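Local coordinates for protein bacteriocin (Pseudomonas syringae pv. tomato, PDB 4FZL) that degrades the peptidoglycan precursor lipid II, probably as a calcium-binding phosphatase of the colicin M family that acts against other bacteria, at residues T8-Q13 with E65-I70; L16-N21 with G93-F98; A42-A47 with N77-K82; A49-A54 with G86-S91. One frame throughout, in Å; residues are numbered along the deposited sequence.

Contact 1: T8-Q13 with E65-I70; sequences TVLLLQ and EIATDI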
loop_
_atom_site.group_PDB
_atom_site.type_symbol
_atom_site.label_atom_id
_atom_site.label_comp_id
_atom_site.label_asym_id
_atom_site.label_seq_id
_atom_site.Cartn_x
_atom_site.Cartn_y
_atom_site.Cartn_z
ATOM N N THR A 8 4.127 -19.373 18.908
ATOM C CA THR A 8 3.487 -19.009 20.143
ATOM C C THR A 8 3.411 -17.499 20.395
ATOM O O THR A 8 2.324 -16.951 20.709
ATOM C CB THR A 8 4.131 -19.762 21.312
ATOM O OG1 THR A 8 3.991 -21.166 21.093
ATOM C CG2 THR A 8 3.469 -19.391 22.666
ATOM N N VAL A 9 4.532 -16.835 20.184
ATOM C CA VAL A 9 4.635 -15.393 20.325
ATOM C C VAL A 9 3.778 -14.699 19.247
ATOM O O VAL A 9 3.004 -13.780 19.544
ATOM C CB VAL A 9 6.097 -14.928 20.278
ATOM C CG1 VAL A 9 6.264 -13.375 19.940
ATOM C CG2 VAL A 9 6.782 -15.375 21.595
ATOM N N LEU A 10 3.828 -15.191 18.022
ATOM C CA LEU A 10 2.961 -14.575 17.009
ATOM C C LEU A 10 1.489 -14.587 17.480
ATOM O O LEU A 10 0.802 -13.586 17.297
ATOM C CB LEU A 10 3.081 -15.221 15.622
ATOM C CG LEU A 10 4.383 -15.113 14.895
ATOM C CD1 LEU A 10 4.466 -16.011 13.593
ATOM C CD2 LEU A 10 4.645 -13.613 14.473
ATOM N N LEU A 11 0.998 -15.745 17.909
ATOM C CA LEU A 11 -0.405 -15.845 18.286
ATOM C C LEU A 11 -0.689 -14.964 19.474
ATOM O O LEU A 11 -1.672 -14.286 19.442
ATOM C CB LEU A 11 -0.815 -17.276 18.591
ATOM C CG LEU A 11 -0.881 -18.098 17.282
ATOM C CD1 LEU A 11 -1.166 -19.582 17.599
ATOM C CD2 LEU A 11 -2.065 -17.581 16.430
ATOM N N LEU A 12 0.203 -14.934 20.468
ATOM C CA LEU A 12 0.053 -14.022 21.627
ATOM C C LEU A 12 -0.016 -12.531 21.226
ATOM O O LEU A 12 -0.779 -11.759 21.848
ATOM C CB LEU A 12 1.196 -14.179 22.641
ATOM C CG LEU A 12 1.085 -15.367 23.598
ATOM C CD1 LEU A 12 2.380 -15.561 24.393
ATOM C CD2 LEU A 12 -0.066 -15.262 24.584
ATOM N N GLN A 13 0.736 -12.158 20.183
ATOM C CA GLN A 13 0.815 -10.780 19.740
ATOM C C GLN A 13 -0.277 -10.420 18.705
ATOM O O GLN A 13 -0.348 -9.294 18.239
ATOM C CB GLN A 13 2.117 -10.574 19.089
ATOM C CG GLN A 13 3.390 -10.759 19.908
ATOM C CD GLN A 13 3.916 -9.469 20.464
ATOM O OE1 GLN A 13 4.954 -8.924 19.975
ATOM N NE2 GLN A 13 3.182 -8.916 21.406
ATOM N N GLU A 65 -4.059 -17.878 10.964
ATOM C CA GLU A 65 -3.808 -19.098 10.208
ATOM C C GLU A 65 -2.375 -19.256 9.749
ATOM O O GLU A 65 -1.868 -20.399 9.747
ATOM C CB GLU A 65 -4.767 -19.239 9.036
ATOM C CG GLU A 65 -6.182 -19.521 9.549
ATOM C CD GLU A 65 -6.282 -20.914 10.275
ATOM O OE1 GLU A 65 -5.858 -21.946 9.716
ATOM O OE2 GLU A 65 -6.787 -20.994 11.404
ATOM N N ILE A 66 -1.724 -18.159 9.333
ATOM C CA ILE A 66 -0.309 -18.219 8.969
ATOM C C ILE A 66 0.536 -18.548 10.224
ATOM O O ILE A 66 1.439 -19.401 10.196
ATOM C CB ILE A 66 0.082 -16.852 8.427
ATOM C CG1 ILE A 66 -0.566 -16.635 7.073
ATOM C CG2 ILE A 66 1.575 -16.795 8.231
ATOM C CD1 ILE A 66 -0.700 -15.163 6.698
ATOM N N ALA A 67 0.217 -17.922 11.351
ATOM C CA ALA A 67 0.997 -18.201 12.587
ATOM C C ALA A 67 0.816 -19.654 12.976
ATOM O O ALA A 67 1.766 -20.310 13.406
ATOM C CB ALA A 67 0.569 -17.292 13.718
ATOM N N THR A 68 -0.406 -20.144 12.849
ATOM C CA THR A 68 -0.701 -21.521 13.170
ATOM C C THR A 68 0.083 -22.487 12.267
ATOM O O THR A 68 0.643 -23.529 12.716
ATOM C CB THR A 68 -2.227 -21.794 13.188
ATOM O OG1 THR A 68 -2.841 -20.924 14.123
ATOM C CG2 THR A 68 -2.523 -23.271 13.487
ATOM N N ASP A 69 0.169 -22.141 10.997
ATOM C CA ASP A 69 0.930 -22.977 10.077
ATOM C C ASP A 69 2.421 -22.977 10.366
ATOM O O ASP A 69 3.100 -24.037 10.318
ATOM C CB ASP A 69 0.587 -22.621 8.644
ATOM C CG ASP A 69 0.972 -23.749 7.688
ATOM O OD1 ASP A 69 0.493 -24.905 7.886
ATOM O OD2 ASP A 69 1.765 -23.480 6.774
ATOM N N ILE A 70 2.951 -21.795 10.709
ATOM C CA ILE A 70 4.370 -21.705 11.125
ATOM C C ILE A 70 4.572 -22.653 12.342
ATOM O O ILE A 70 5.601 -23.314 12.476
ATOM C CB ILE A 70 4.765 -20.248 11.448
ATOM C CG1 ILE A 70 4.812 -19.379 10.158
ATOM C CG2 ILE A 70 6.174 -20.164 12.104
ATOM C CD1 ILE A 70 4.925 -17.878 10.430
#

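Contact 2: L16-N21 with G93-F98; sequences LYCSPN and GLMTPF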
loop_
_atom_site.group_PDB
_atom_site.type_symbol
_atom_site.label_atom_id
_atom_site.label_comp_id
_atom_site.label_asym_id
_atom_site.label_seq_id
_atom_site.Cartn_x
_atom_site.Cartn_y
_atom_site.Cartn_z
ATOM N N LEU A 16 -2.497 -7.227 19.381
ATOM C CA LEU A 16 -1.754 -5.981 19.190
ATOM C C LEU A 16 -1.395 -5.743 17.727
ATOM O O LEU A 16 -1.539 -4.604 17.257
ATOM C CB LEU A 16 -0.452 -6.028 20.018
ATOM C CG LEU A 16 -0.618 -5.843 21.542
ATOM C CD1 LEU A 16 0.690 -6.120 22.272
ATOM C CD2 LEU A 16 -1.221 -4.435 21.907
ATOM N N TYR A 17 -0.862 -6.736 16.962
ATOM C CA TYR A 17 -0.429 -6.464 15.614
ATOM C C TYR A 17 -1.612 -6.250 14.697
ATOM O O TYR A 17 -1.532 -5.464 13.805
ATOM C CB TYR A 17 0.385 -7.645 15.105
ATOM C CG TYR A 17 1.764 -7.794 15.645
ATOM C CD1 TYR A 17 2.548 -6.673 15.862
ATOM C CD2 TYR A 17 2.356 -9.026 15.797
ATOM C CE1 TYR A 17 3.878 -6.766 16.215
ATOM C CE2 TYR A 17 3.709 -9.111 16.136
ATOM C CZ TYR A 17 4.460 -7.975 16.319
ATOM O OH TYR A 17 5.806 -8.059 16.655
ATOM N N CYS A 18 -2.724 -6.929 14.898
ATOM C CA CYS A 18 -3.919 -6.751 14.058
ATOM C C CYS A 18 -4.822 -5.674 14.691
ATOM O O CYS A 18 -5.980 -5.907 15.078
ATOM C CB CYS A 18 -4.705 -8.066 13.877
ATOM S SG CYS A 18 -3.699 -9.236 12.915
ATOM N N SER A 19 -4.231 -4.526 14.937
ATOM C CA SER A 19 -4.890 -3.400 15.537
ATOM C C SER A 19 -4.107 -2.118 15.162
ATOM O O SER A 19 -3.048 -2.189 14.560
ATOM C CB SER A 19 -4.964 -3.551 17.062
ATOM O OG SER A 19 -3.732 -3.155 17.652
ATOM N N PRO A 20 -4.609 -0.946 15.587
ATOM C CA PRO A 20 -3.848 0.319 15.447
ATOM C C PRO A 20 -2.547 0.328 16.231
ATOM O O PRO A 20 -1.727 1.199 16.011
ATOM C CB PRO A 20 -4.794 1.333 16.065
ATOM C CG PRO A 20 -6.141 0.780 15.686
ATOM C CD PRO A 20 -5.980 -0.662 16.040
ATOM N N ASN A 21 -2.357 -0.632 17.132
ATOM C CA ASN A 21 -1.097 -0.748 17.905
ATOM C C ASN A 21 -0.000 -1.491 17.184
ATOM O O ASN A 21 1.071 -1.704 17.771
ATOM C CB ASN A 21 -1.436 -1.501 19.202
ATOM C CG ASN A 21 -2.432 -0.749 20.076
ATOM O OD1 ASN A 21 -3.454 -1.300 20.515
ATOM N ND2 ASN A 21 -2.137 0.532 20.323
ATOM N N GLY A 93 -5.070 -2.579 3.233
ATOM C CA GLY A 93 -5.397 -2.703 4.602
ATOM C C GLY A 93 -4.288 -2.311 5.589
ATOM O O GLY A 93 -3.274 -1.796 5.208
ATOM N N LEU A 94 -4.533 -2.624 6.880
ATOM C CA LEU A 94 -3.680 -2.266 8.008
ATOM C C LEU A 94 -2.187 -2.591 7.743
ATOM O O LEU A 94 -1.250 -1.771 8.027
ATOM C CB LEU A 94 -4.096 -3.113 9.205
ATOM C CG LEU A 94 -3.409 -2.927 10.537
ATOM C CD1 LEU A 94 -3.400 -1.440 10.907
ATOM C CD2 LEU A 94 -4.153 -3.788 11.550
ATOM N N MET A 95 -1.957 -3.786 7.165
ATOM C CA MET A 95 -0.593 -4.289 7.027
ATOM C C MET A 95 0.044 -3.973 5.704
ATOM O O MET A 95 1.186 -4.415 5.414
ATOM C CB MET A 95 -0.502 -5.775 7.365
ATOM C CG MET A 95 -0.592 -5.968 8.924
ATOM S SD MET A 95 -0.731 -7.689 9.348
ATOM C CE MET A 95 -0.936 -7.627 11.111
ATOM N N THR A 96 -0.624 -3.227 4.866
ATOM C CA THR A 96 -0.082 -2.890 3.545
ATOM C C THR A 96 1.303 -2.194 3.603
ATOM O O THR A 96 2.232 -2.600 2.887
ATOM C CB THR A 96 -1.100 -2.130 2.709
ATOM O OG1 THR A 96 -2.008 -3.057 2.156
ATOM C CG2 THR A 96 -0.413 -1.367 1.506
ATOM N N PRO A 97 1.483 -1.185 4.484
ATOM C CA PRO A 97 2.837 -0.560 4.447
ATOM C C PRO A 97 3.916 -1.565 4.901
ATOM O O PRO A 97 5.056 -1.471 4.510
ATOM C CB PRO A 97 2.747 0.621 5.416
ATOM C CG PRO A 97 1.356 0.643 5.887
ATOM C CD PRO A 97 0.510 -0.389 5.230
ATOM N N PHE A 98 3.548 -2.500 5.794
ATOM C CA PHE A 98 4.501 -3.530 6.208
ATOM C C PHE A 98 4.805 -4.494 5.082
ATOM O O PHE A 98 5.906 -5.039 4.949
ATOM C CB PHE A 98 3.990 -4.296 7.410
ATOM C CG PHE A 98 3.931 -3.456 8.655
ATOM C CD1 PHE A 98 5.053 -3.224 9.414
ATOM C CD2 PHE A 98 2.736 -2.868 9.039
ATOM C CE1 PHE A 98 4.965 -2.434 10.592
ATOM C CE2 PHE A 98 2.648 -2.073 10.194
ATOM C CZ PHE A 98 3.786 -1.836 10.949
#

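Contact 3: A42-A47 with N77-K82; sequences ALKTFA and NENIIK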
loop_
_atom_site.group_PDB
_atom_site.type_symbol
_atom_site.label_atom_id
_atom_site.label_comp_id
_atom_site.label_asym_id
_atom_site.label_seq_id
_atom_site.Cartn_x
_atom_site.Cartn_y
_atom_site.Cartn_z
ATOM N N ALA A 42 7.723 -12.055 12.111
ATOM C CA ALA A 42 6.561 -11.172 12.194
ATOM C C ALA A 42 6.361 -10.394 10.887
ATOM O O ALA A 42 5.276 -10.380 10.314
ATOM C CB ALA A 42 6.591 -10.254 13.451
ATOM N N LEU A 43 7.437 -9.780 10.367
ATOM C CA LEU A 43 7.304 -8.931 9.207
ATOM C C LEU A 43 6.832 -9.748 7.991
ATOM O O LEU A 43 5.952 -9.333 7.228
ATOM C CB LEU A 43 8.643 -8.238 8.939
ATOM C CG LEU A 43 8.614 -7.273 7.758
ATOM C CD1 LEU A 43 7.556 -6.180 7.873
ATOM C CD2 LEU A 43 9.988 -6.608 7.608
ATOM N N LYS A 44 7.430 -10.939 7.806
ATOM C CA LYS A 44 6.978 -11.812 6.766
ATOM C C LYS A 44 5.532 -12.324 6.897
ATOM O O LYS A 44 4.824 -12.502 5.911
ATOM C CB LYS A 44 8.003 -12.947 6.534
ATOM C CG LYS A 44 9.314 -12.541 5.886
ATOM C CD LYS A 44 10.274 -13.667 5.483
ATOM C CE LYS A 44 11.044 -14.142 6.642
ATOM N NZ LYS A 44 11.975 -15.243 6.172
ATOM N N THR A 45 5.112 -12.515 8.144
ATOM C CA THR A 45 3.740 -12.906 8.414
ATOM C C THR A 45 2.808 -11.738 8.036
ATOM O O THR A 45 1.716 -11.985 7.498
ATOM C CB THR A 45 3.560 -13.342 9.885
ATOM O OG1 THR A 45 4.438 -14.438 10.136
ATOM C CG2 THR A 45 2.041 -13.668 10.275
ATOM N N PHE A 46 3.206 -10.489 8.410
ATOM C CA PHE A 46 2.379 -9.352 8.016
ATOM C C PHE A 46 2.203 -9.339 6.482
ATOM O O PHE A 46 1.104 -9.018 5.979
ATOM C CB PHE A 46 2.961 -8.007 8.445
ATOM C CG PHE A 46 3.217 -7.816 9.910
ATOM C CD1 PHE A 46 2.563 -8.545 10.905
ATOM C CD2 PHE A 46 4.150 -6.898 10.299
ATOM C CE1 PHE A 46 2.884 -8.371 12.208
ATOM C CE2 PHE A 46 4.425 -6.656 11.643
ATOM C CZ PHE A 46 3.782 -7.426 12.598
ATOM N N ALA A 47 3.322 -9.548 5.764
ATOM C CA ALA A 47 3.172 -9.499 4.333
ATOM C C ALA A 47 2.271 -10.600 3.793
ATOM O O ALA A 47 1.497 -10.390 2.863
ATOM C CB ALA A 47 4.540 -9.658 3.757
ATOM N N ASN A 77 14.029 -20.963 13.043
ATOM C CA ASN A 77 14.855 -20.039 12.272
ATOM C C ASN A 77 14.046 -19.065 11.431
ATOM O O ASN A 77 12.842 -19.207 11.270
ATOM C CB ASN A 77 15.851 -20.775 11.348
ATOM C CG ASN A 77 15.126 -21.596 10.292
ATOM O OD1 ASN A 77 14.676 -21.076 9.281
ATOM N ND2 ASN A 77 15.054 -22.920 10.509
ATOM N N GLU A 78 14.707 -18.074 10.854
ATOM C CA GLU A 78 13.985 -17.005 10.111
ATOM C C GLU A 78 13.288 -17.431 8.816
ATOM O O GLU A 78 12.434 -16.698 8.310
ATOM C CB GLU A 78 14.877 -15.783 9.821
ATOM C CG GLU A 78 16.017 -16.144 8.906
ATOM C CD GLU A 78 17.131 -15.076 8.899
ATOM O OE1 GLU A 78 18.170 -15.212 9.602
ATOM O OE2 GLU A 78 16.924 -14.073 8.223
ATOM N N ASN A 79 13.635 -18.625 8.308
ATOM C CA ASN A 79 13.049 -19.205 7.111
ATOM C C ASN A 79 11.879 -20.152 7.350
ATOM O O ASN A 79 11.420 -20.777 6.408
ATOM C CB ASN A 79 14.153 -19.882 6.270
ATOM C CG ASN A 79 15.169 -18.911 5.855
ATOM O OD1 ASN A 79 16.376 -19.137 5.960
ATOM N ND2 ASN A 79 14.700 -17.772 5.446
ATOM N N ILE A 80 11.330 -20.152 8.562
ATOM C CA ILE A 80 10.137 -20.947 8.801
ATOM C C ILE A 80 8.888 -20.384 8.143
ATOM O O ILE A 80 7.870 -21.048 8.081
ATOM C CB ILE A 80 9.858 -21.199 10.302
ATOM C CG1 ILE A 80 9.685 -19.884 11.099
ATOM C CG2 ILE A 80 10.985 -22.062 10.888
ATOM C CD1 ILE A 80 9.578 -20.058 12.598
ATOM N N ILE A 81 9.004 -19.165 7.647
ATOM C CA ILE A 81 8.080 -18.621 6.707
ATOM C C ILE A 81 8.970 -17.996 5.636
ATOM O O ILE A 81 9.938 -17.256 5.941
ATOM C CB ILE A 81 7.115 -17.615 7.284
ATOM C CG1 ILE A 81 6.233 -16.972 6.194
ATOM C CG2 ILE A 81 7.887 -16.516 8.090
ATOM C CD1 ILE A 81 5.067 -16.211 6.751
ATOM N N LYS A 82 8.672 -18.315 4.368
ATOM C CA LYS A 82 9.394 -17.782 3.188
ATOM C C LYS A 82 8.581 -16.718 2.497
ATOM O O LYS A 82 7.412 -16.832 2.391
ATOM C CB LYS A 82 9.788 -18.915 2.254
ATOM C CG LYS A 82 10.913 -19.763 2.877
ATOM C CD LYS A 82 11.235 -21.012 2.083
ATOM C CE LYS A 82 12.420 -21.737 2.717
ATOM N NZ LYS A 82 12.421 -23.209 2.456
#

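Contact 4: A49-A54 with G86-S91; sequences ADQREA and GNHVLS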
loop_
_atom_site.group_PDB
_atom_site.type_symbol
_atom_site.label_atom_id
_atom_site.label_comp_id
_atom_site.label_asym_id
_atom_site.label_seq_id
_atom_site.Cartn_x
_atom_site.Cartn_y
_atom_site.Cartn_z
ATOM N N ALA A 49 -0.173 -12.049 5.476
ATOM C CA ALA A 49 -1.531 -11.816 5.891
ATOM C C ALA A 49 -2.160 -10.728 4.974
ATOM O O ALA A 49 -3.315 -10.797 4.574
ATOM C CB ALA A 49 -1.539 -11.387 7.366
ATOM N N ASP A 50 -1.378 -9.695 4.664
ATOM C CA ASP A 50 -1.851 -8.680 3.743
ATOM C C ASP A 50 -2.174 -9.271 2.381
ATOM O O ASP A 50 -3.158 -8.895 1.764
ATOM C CB ASP A 50 -0.790 -7.600 3.531
ATOM C CG ASP A 50 -1.257 -6.450 2.689
ATOM O OD1 ASP A 50 -2.045 -5.614 3.196
ATOM O OD2 ASP A 50 -0.849 -6.335 1.558
ATOM N N GLN A 51 -1.294 -10.122 1.870
ATOM C CA GLN A 51 -1.570 -10.807 0.633
ATOM C C GLN A 51 -2.937 -11.561 0.668
ATOM O O GLN A 51 -3.729 -11.524 -0.272
ATOM C CB GLN A 51 -0.375 -11.735 0.292
ATOM C CG GLN A 51 -0.429 -12.536 -0.999
ATOM C CD GLN A 51 -0.191 -11.732 -2.203
ATOM O OE1 GLN A 51 0.599 -10.825 -2.157
ATOM N NE2 GLN A 51 -0.851 -12.057 -3.296
ATOM N N ARG A 52 -3.159 -12.298 1.751
ATOM C CA ARG A 52 -4.400 -12.968 1.888
ATOM C C ARG A 52 -5.628 -12.006 2.008
ATOM O O ARG A 52 -6.690 -12.324 1.451
ATOM C CB ARG A 52 -4.454 -13.950 3.076
ATOM C CG ARG A 52 -3.498 -15.126 2.943
ATOM C CD ARG A 52 -3.841 -16.133 4.010
ATOM N NE ARG A 52 -2.915 -17.258 4.038
ATOM C CZ ARG A 52 -3.138 -18.391 4.714
ATOM N NH1 ARG A 52 -4.250 -18.548 5.432
ATOM N NH2 ARG A 52 -2.237 -19.355 4.700
ATOM N N GLU A 53 -5.471 -10.887 2.720
ATOM C CA GLU A 53 -6.523 -9.876 2.732
ATOM C C GLU A 53 -6.783 -9.341 1.282
ATOM O O GLU A 53 -7.962 -9.136 0.926
ATOM C CB GLU A 53 -6.203 -8.737 3.689
ATOM C CG GLU A 53 -7.341 -7.791 3.917
ATOM C CD GLU A 53 -7.040 -6.687 4.949
ATOM O OE1 GLU A 53 -7.979 -6.239 5.645
ATOM O OE2 GLU A 53 -5.877 -6.309 5.069
ATOM N N ALA A 54 -5.735 -9.210 0.476
ATOM C CA ALA A 54 -5.940 -8.758 -0.889
ATOM C C ALA A 54 -6.759 -9.756 -1.705
ATOM O O ALA A 54 -7.388 -9.385 -2.697
ATOM C CB ALA A 54 -4.632 -8.523 -1.613
ATOM N N GLY A 86 6.136 -15.250 -6.296
ATOM C CA GLY A 86 5.270 -14.771 -7.392
ATOM C C GLY A 86 4.659 -13.377 -7.342
ATOM O O GLY A 86 5.347 -12.370 -7.165
ATOM N N ASN A 87 3.363 -13.304 -7.621
ATOM C CA ASN A 87 2.745 -12.031 -7.848
ATOM C C ASN A 87 2.237 -11.424 -6.510
ATOM O O ASN A 87 1.177 -11.759 -6.028
ATOM C CB ASN A 87 1.583 -12.173 -8.857
ATOM C CG ASN A 87 2.045 -12.321 -10.323
ATOM O OD1 ASN A 87 3.206 -12.666 -10.624
ATOM N ND2 ASN A 87 1.117 -12.070 -11.251
ATOM N N HIS A 88 2.992 -10.500 -5.919
ATOM C CA HIS A 88 2.533 -9.859 -4.682
ATOM C C HIS A 88 1.540 -8.788 -4.973
ATOM O O HIS A 88 1.686 -8.019 -5.917
ATOM C CB HIS A 88 3.714 -9.244 -3.905
ATOM C CG HIS A 88 4.485 -10.266 -3.135
ATOM N ND1 HIS A 88 4.279 -10.510 -1.811
ATOM C CD2 HIS A 88 5.458 -11.173 -3.569
ATOM C CE1 HIS A 88 5.087 -11.509 -1.420
ATOM N NE2 HIS A 88 5.782 -11.947 -2.503
ATOM N N VAL A 89 0.568 -8.676 -4.102
ATOM C CA VAL A 89 -0.514 -7.752 -4.231
ATOM C C VAL A 89 -0.730 -7.132 -2.854
ATOM O O VAL A 89 -0.945 -7.821 -1.854
ATOM C CB VAL A 89 -1.821 -8.459 -4.665
ATOM C CG1 VAL A 89 -2.947 -7.419 -4.829
ATOM C CG2 VAL A 89 -1.591 -9.236 -5.987
ATOM N N LEU A 90 -0.845 -5.831 -2.850
ATOM C CA LEU A 90 -1.162 -5.032 -1.684
ATOM C C LEU A 90 -2.691 -4.851 -1.495
ATOM O O LEU A 90 -3.415 -4.478 -2.371
ATOM C CB LEU A 90 -0.530 -3.660 -1.717
ATOM C CG LEU A 90 0.999 -3.594 -1.852
ATOM C CD1 LEU A 90 1.659 -2.214 -2.090
ATOM C CD2 LEU A 90 1.649 -4.268 -0.639
ATOM N N SER A 91 -3.148 -5.153 -0.297
ATOM C CA SER A 91 -4.517 -5.040 -0.041
ATOM C C SER A 91 -5.144 -3.671 0.202
ATOM O O SER A 91 -6.370 -3.538 0.086
ATOM C CB SER A 91 -4.818 -5.937 1.175
ATOM O OG SER A 91 -4.658 -5.285 2.424
#

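Contact 1: T8-Q13 with E65-I70
Thr68 OG1 is hydrogen-bonded to Asn64 O, one turn back in its own helix, and both methyl groups of Leu11 lie against it. Leu11 CD1 and CD2 are each 4.1 Å from Thr68 OG1. The hydroxyl therefore offers Leu11 a van der Waals surface, while its polar need is met within helix 59-70. The rest of the contact is apolar. Ala67 CB points toward the other helix. It is 3.8 Å from Leu10 CB, and Leu11 CD2 also reaches Ala67 CB at 3.8 Å. A single methyl group is thus shared by two neighbouring leucines. Leu10 CG is anti to the carbonyl carbon (chi1 -65°), which carries it to the Ile70 side of Ala67. Leu10 CD1 extends past the alanine and meets Ile70 CD1 at 3.7 Å, with the two side chains crossing at about a right angle. The small alanine allows a close approach of the backbones, with Leu10 CA 6.0 Å from Ala67 CA. The axes of the two short helical segments come within 8.9 Å. They run nearly antiparallel, at 162°. This is plain packing of two antiparallel helices, far from the calcium site. Leu10 O is also hydrogen-bonded to Tyr63 OH, earlier on helix 59-70. Met2 touches Leu11, and Ile80 of the following loop touches Ile70. Helix 37-54 packs beside the pair, placing Ala48 against Ile66 and Thr45 against Ile70.

Contact 2: L16-N21 with G93-F98
The ring of Tyr17 stands edge-to-face with Phe46, and it is CB and the carbonyl oxygen of Tyr17 that meet Met95. Phe98 also stands edge-to-face with Phe46, so both segments supply a ring to the same aromatic cluster. Met95 fills in beside it. Its chain is extended beyond CG (chi2 172°), and only the terminal methyl does the touching: Met95 CE is 3.5 Å from Tyr17 O. The same CE rests on Cys18 SG at 3.7 Å. Leu94 lies over the Cys18-Ser19 peptide with CD2, which is 3.5 Å from Ser19 N, and its CD1 packs on Ser19 O.

Cys18 centres an inverse gamma turn, closed by a weak bond from Ser19 N to Tyr17 O. Ser19 OG makes two hydrogen bonds. It donates to Leu16 O at 2.7 Å, from above the carbonyl plane, and accepts from Asn21 N in a capping bond ahead of helix 22-33. The contact thus joins the end of helix 14-17 to the type I turn that leads into helix 96-106. Tyr63 of helix 59-70 touches Tyr17 and Cys18, while helix 37-54 brings Phe46 to Met95.

Contact 3: A42-A47 with N77-K82
Lys44 overlaps Ile81 with the aliphatic part of its chain: Lys44 CB is 3.9 Å from Ile81 CG2, and its CD lies close to the Ile81 carbonyl oxygen. The chain then bends at chi3 (-81°), which turns CE between two loop carbonyls. The ammonium group bonds to both. Lys44 NZ is 2.6 Å from Glu78 O, approaching from a tilt of 34° to the carbonyl plane. It is 2.9 Å from Ile81 O, here nearly along the C=O axis. The residue is buried, and these two oxygens accept two hydrogen bonds from its ammonium group. A cation-pi contact with Phe106 adds a third neighbour. The carboxylate of Glu78 is not in contact: its OE2 is 5.5 Å from Lys44 NZ. It may still ease the charge of Lys44; OE2 also makes a long, weak ion pair with Lys40.

Ile81 also reaches the next helix residue, Thr45. The two side chains cross at about a right angle, with Ile81 CD1 3.9 Å from Thr45 OG1, a hydroxyl already bonded to Val41 O. In the loop, Asn77 OD1 accepts from Asn79 N at 2.8 Å. This shapes the backbone just around the Glu78 carbonyl. The contact joins segment 77-82 of the loop to helix 37-54 within the colicin M family region. The arrangement is a helix lysine binding two main-chain carbonyls of an irregular loop, with an Asx turn at Asn77, just before Glu78.

Contact 4: A49-A54 with G86-S91
Asp50 and Gln51 both set CG anti to the backbone N (chi1 -175° and -178°), and Gln51 bends at chi2 (75°), turning its CD toward Val89. The result is a helix whose polar side chains bind the main chain of an extended segment, here helix 37-54 against 86-91. Gln51 acts much like a peptide group. Its OE1 accepts from Val89 N at 2.9 Å, while its NE2 makes a weak bond to Asn87 O and another bond to Glu55 OE2.

Further on, the Asp50 carboxylate takes up Ser91. Ser91 N meets Asp50 OD2 on the syn side but out of the carboxylate plane, 3.2 Å away. Ser91 OG lies 2.7 Å from Asp50 OD1 and 3.1 Å from Glu53 OE2, two carboxylates flanking one hydroxyl. That hydroxyl also accepts from Gly93 N, and Asp50 has more partners on helix 96-106: Thr96 OG1 at OD1 and His99 ND1 at OD2. Its buried oxygens are therefore well supplied.

His88 and Leu90 share backbone hydrogen bonds with Thr113 of strand 112-113, and the side chain of Leu90 is about 6 Å from that of Leu165, a calcium ligand, but about 11 Å from the ion itself. Apolar packing fills in at the helix end, where Ala54 CB meets Val89 CG1 at 3.8 Å.

All four contacts lie in the helical part of the chain, ahead of the long strands of the mixed sheet. Their centres are 11 to 18 Å apart. Contacts 3 and 4 share helix 37-54. Helix 59-70, used by contact 1, follows it, and contact 2 joins helix 14-17 to the start of helix 96-106. The first segments come in the order 1, 2, 3, 4, the second in the order 1, 3, 4, 2. Thr45 touches Leu10 between contacts 1 and 3, and Ile66 packs on Ala49 between contacts 1 and 4. Phe98 meets Leu43 between contacts 2 and 3. The packing thus runs continuously from the N-terminal helices toward the calcium site.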